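PDB 5JJV: tyrosine recombinase XerH from Helicobacter pylori, which catalyses the cutting and rejoining of DNA at difH sites as a site-specific tyrosine recombinase, and takes part in chromosome segregation. Local coordinates for the interface of chains A and B. Numbering follows the deposited sequence. Chains: chain A/B, Tyrosine recombinase XerH.

Contact 1 and contact 2 lie about 26 Å apart, centre to centre of their C-alpha atoms, and join the same two copies of XerH. On chain B both centre on one beta-hairpin: contact 1 takes residues on strands 232-238 and 244-250, with B:Glu229 of strand 226-229, and contact 2 the 240-242 turn, with the loop residue B:Ser32. Chain A brings its C-terminal helix 350-357 to contact 1, and to contact 2 the start of helix 123-143 and a loop near 162-169. Two distant parts of one subunit thus hold the hairpin of its neighbour, which carries the catalytic B:Lys240; this may help to couple assembly to activity.

Contact 1: the interface of chains A and B. Residues chain A 350, 353-354, 357, 361; chain B 229, 232, 248-250.
B:Lys250 puts its ammonium nitrogen between the carboxylates of A:Glu354 and A:Glu361, forming a hydrogen-bonded salt bridge to each. NZ lies 2.6 Å from A:Glu361 OE2, on its syn lone pair, and 2.9 Å from A:Glu354 OE2, also on the syn side but 31° out of the carboxylate plane. The lysine crosses both glutamate side chains at about a right angle, bent at chi2 and again at chi4 (68°), which turns its tip between them. Two carboxylates sharing one ammonium would favour its charged form. Beside this polar end, B:Met248 lies against one face of the chain A helix. Its chain bends at chi3 (-66°), bringing the terminal methyl CE to 3.7 Å from both A:Leu353 CB and A:Lys350 CD, while SD lies beside both the backbone N and the carboxylate OE1 of A:Glu354. A:Ala357 CB rests on the same residue, 3.7 Å from B:Met248 CG and 3.3 Å from its carbonyl O. A:Lys350 crosses the B:Met248 side chain at about a right angle and reaches B:Cys232; its NZ lies very near SG, a doubtful detail that carries no weight. Farther out, a water bridges the backbones, 2.8 Å from A:Ala357 O and 3.0 Å from B:Lys250 N. It thus ties the end of the helix to the strand that carries the lysine. The chain A elements, helix 350-357 and the short 358-361 turn of 3-10 type, follow the nucleophile A:Tyr345 in sequence; as in other tyrosine recombinases, this C-terminal segment docks in trans, here on strands 226-229, 232-238 and 244-250 of the neighbouring catalytic domain.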
loop_
_atom_site.group_PDB
_atom_site.type_symbol
_atom_site.label_atom_id
_atom_site.label_comp_id
_atom_site.label_asym_id
_atom_site.label_seq_id
_atom_site.Cartn_x
_atom_site.Cartn_y
_atom_site.Cartn_z
ATOM N N LYS A 350 15.236 4.962 20.345
ATOM C CA LYS A 350 15.276 4.550 21.746
ATOM C C LYS A 350 14.016 4.955 22.503
ATOM O O LYS A 350 13.448 4.153 23.244
ATOM C CB LYS A 350 16.506 5.144 22.438
ATOM C CG LYS A 350 16.388 5.238 23.954
ATOM C CD LYS A 350 17.170 4.142 24.657
ATOM C CE LYS A 350 17.038 4.261 26.172
ATOM N NZ LYS A 350 18.096 3.501 26.898
ATOM N N LEU A 353 11.243 2.659 21.390
ATOM C CA LEU A 353 11.431 1.319 21.934
ATOM C C LEU A 353 11.167 1.291 23.437
ATOM O O LEU A 353 10.647 0.309 23.969
ATOM C CB LEU A 353 12.846 0.818 21.639
ATOM C CG LEU A 353 13.181 0.528 20.174
ATOM C CD1 LEU A 353 14.672 0.278 19.995
ATOM C CD2 LEU A 353 12.377 -0.661 19.676
ATOM N N GLU A 354 11.533 2.378 24.108
ATOM C CA GLU A 354 11.332 2.521 25.545
ATOM C C GLU A 354 9.858 2.387 25.925
ATOM O O GLU A 354 9.527 1.787 26.946
ATOM C CB GLU A 354 11.875 3.872 26.020
ATOM C CG GLU A 354 11.641 4.170 27.494
ATOM C CD GLU A 354 12.683 3.536 28.391
ATOM O OE1 GLU A 354 13.723 3.086 27.867
ATOM O OE2 GLU A 354 12.463 3.492 29.620
ATOM N N ALA A 357 9.063 -1.395 26.080
ATOM C CA ALA A 357 9.826 -2.154 27.065
ATOM C C ALA A 357 9.469 -1.790 28.504
ATOM O O ALA A 357 9.710 -2.574 29.423
ATOM C CB ALA A 357 11.317 -1.954 26.836
ATOM N N GLU A 361 7.242 -2.090 34.063
ATOM C CA GLU A 361 7.575 -1.267 35.222
ATOM C C GLU A 361 6.331 -0.654 35.857
ATOM O O GLU A 361 6.433 0.204 36.732
ATOM C CB GLU A 361 8.549 -0.157 34.820
ATOM C CG GLU A 361 9.863 -0.663 34.252
ATOM C CD GLU A 361 10.551 0.359 33.367
ATOM O OE1 GLU A 361 10.153 1.543 33.401
ATOM O OE2 GLU A 361 11.484 -0.024 32.631
ATOM N N GLU B 229 22.971 -0.370 26.591
ATOM C CA GLU B 229 23.220 1.056 26.748
ATOM C C GLU B 229 22.260 1.674 27.760
ATOM O O GLU B 229 21.042 1.627 27.580
ATOM C CB GLU B 229 23.098 1.773 25.401
ATOM C CG GLU B 229 23.588 3.212 25.420
ATOM C CD GLU B 229 23.529 3.866 24.054
ATOM O OE1 GLU B 229 22.546 3.626 23.322
ATOM O OE2 GLU B 229 24.469 4.615 23.709
ATOM N N CYS B 232 19.516 -0.507 29.052
ATOM C CA CYS B 232 18.603 -1.023 28.038
ATOM C C CYS B 232 19.308 -1.957 27.063
ATOM O O CYS B 232 20.363 -1.621 26.525
ATOM C CB CYS B 232 17.954 0.128 27.266
ATOM S SG CYS B 232 16.988 1.269 28.275
ATOM N N MET B 248 13.423 -3.811 22.525
ATOM C CA MET B 248 14.160 -3.394 23.711
ATOM C C MET B 248 13.762 -4.201 24.940
ATOM O O MET B 248 12.586 -4.490 25.160
ATOM C CB MET B 248 13.956 -1.902 23.976
ATOM C CG MET B 248 14.641 -1.401 25.238
ATOM S SD MET B 248 14.660 0.394 25.354
ATOM C CE MET B 248 15.713 0.798 23.963
ATOM N N LEU B 249 14.762 -4.564 25.733
ATOM C CA LEU B 249 14.549 -5.298 26.968
ATOM C C LEU B 249 15.353 -4.659 28.095
ATOM O O LEU B 249 16.579 -4.573 28.019
ATOM C CB LEU B 249 14.936 -6.767 26.786
ATOM C CG LEU B 249 15.020 -7.658 28.025
ATOM C CD1 LEU B 249 13.726 -7.614 28.819
ATOM C CD2 LEU B 249 15.348 -9.084 27.613
ATOM N N LYS B 250 14.659 -4.194 29.130
ATOM C CA LYS B 250 15.325 -3.581 30.274
ATOM C C LYS B 250 16.244 -4.587 30.957
ATOM O O LYS B 250 15.859 -5.729 31.204
ATOM C CB LYS B 250 14.302 -3.030 31.268
ATOM C CG LYS B 250 13.550 -1.810 30.764
ATOM C CD LYS B 250 14.514 -0.739 30.280
ATOM C CE LYS B 250 13.797 0.568 29.991
ATOM N NZ LYS B 250 13.268 1.198 31.231
HETATM O O HOH W 1 11.686 -4.550 29.439
#

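Contact 2: the interface of chains A and B. Residues chain A 123, 162, 167-169; chain B 32, 241-242.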
loop_
_atom_site.group_PDB
_atom_site.type_symbol
_atom_site.label_atom_id
_atom_site.label_comp_id
_atom_site.label_asym_id
_atom_site.label_seq_id
_atom_site.Cartn_x
_atom_site.Cartn_y
_atom_site.Cartn_z
ATOM N N LEU A 123 19.645 -12.348 0.226
ATOM C CA LEU A 123 18.362 -11.984 -0.363
ATOM C C LEU A 123 18.488 -10.722 -1.209
ATOM O O LEU A 123 17.781 -10.559 -2.202
ATOM C CB LEU A 123 17.305 -11.789 0.725
ATOM C CG LEU A 123 16.914 -13.044 1.508
ATOM C CD1 LEU A 123 15.770 -12.749 2.464
ATOM C CD2 LEU A 123 16.548 -14.179 0.563
ATOM N N SER A 162 10.028 -15.729 -3.488
ATOM C CA SER A 162 10.200 -15.354 -2.087
ATOM C C SER A 162 11.301 -14.317 -1.885
ATOM O O SER A 162 12.329 -14.348 -2.561
ATOM C CB SER A 162 10.502 -16.592 -1.240
ATOM O OG SER A 162 10.796 -16.235 0.099
ATOM N N SER A 167 10.733 -5.037 2.832
ATOM C CA SER A 167 10.513 -5.670 4.139
ATOM C C SER A 167 10.951 -7.138 4.168
ATOM O O SER A 167 10.905 -7.782 5.215
ATOM C CB SER A 167 9.045 -5.557 4.569
ATOM O OG SER A 167 8.217 -6.427 3.815
ATOM N N ALA A 168 11.383 -7.660 3.024
ATOM C CA ALA A 168 11.865 -9.033 2.936
ATOM C C ALA A 168 13.379 -9.051 2.771
ATOM O O ALA A 168 13.899 -8.782 1.687
ATOM C CB ALA A 168 11.192 -9.763 1.786
ATOM N N GLY A 169 14.083 -9.368 3.851
ATOM C CA GLY A 169 15.533 -9.328 3.846
ATOM C C GLY A 169 16.029 -7.904 3.988
ATOM O O GLY A 169 17.190 -7.607 3.707
ATOM N N SER B 32 10.293 -19.779 0.438
ATOM C CA SER B 32 11.489 -19.371 1.167
ATOM C C SER B 32 12.404 -20.543 1.509
ATOM O O SER B 32 11.939 -21.614 1.899
ATOM C CB SER B 32 11.100 -18.638 2.453
ATOM O OG SER B 32 12.237 -18.390 3.260
ATOM N N GLY B 241 9.691 -14.387 7.727
ATOM C CA GLY B 241 9.746 -13.805 6.400
ATOM C C GLY B 241 10.974 -12.930 6.235
ATOM O O GLY B 241 11.008 -12.047 5.376
ATOM N N ASP B 242 11.978 -13.181 7.073
ATOM C CA ASP B 242 13.241 -12.447 7.047
ATOM C C ASP B 242 13.044 -10.948 7.267
ATOM O O ASP B 242 13.814 -10.131 6.762
ATOM C CB ASP B 242 13.973 -12.699 5.726
ATOM C CG ASP B 242 14.271 -14.168 5.505
ATOM O OD1 ASP B 242 14.784 -14.818 6.440
ATOM O OD2 ASP B 242 13.982 -14.678 4.401
#
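The carboxylate of B:Asp242 is met by a methyl of A:Leu123. CD1 comes in at a slant over one face, displaced past the edge between CB and OD2, 3.3 Å from OD2 and 3.7 Å from both CG and CB of the aspartate, and the two side chains cross at about a right angle. With CG of the aspartate anti to its own carbonyl carbon (chi1 -59°), the carboxylate swings away from its own carbonyl, the one to meet A:Leu123 and the other A:Gly169. The second flat group, the backbone carbonyl of B:Asp242, accepts a hydrogen bond from the amide of A:Gly169, with N to O 3.0 Å. The donor stands above the carbonyl plane, 48° out of it, and the bond is bent, 145° at the hydrogen. B:Gly241 lies beside the poorly ordered A:Ala168, a loose contact. To one side, two serines meet without a hydrogen bond: A:Ser162 OG sits 3.4 Å from B:Ser32 CB, and the two hydroxyl oxygens are 4.1 Å apart. B:Gly241 and B:Asp242 both take left-handed backbone conformations, which turn the chain back sharply between the two strands. This small, sparsely bonded patch hides 96 Å² in all. It sets the chain A loop of residues 162-169 against the chain B turn that includes B:Lys240, and may help to position that turn when subunits assemble on DNA.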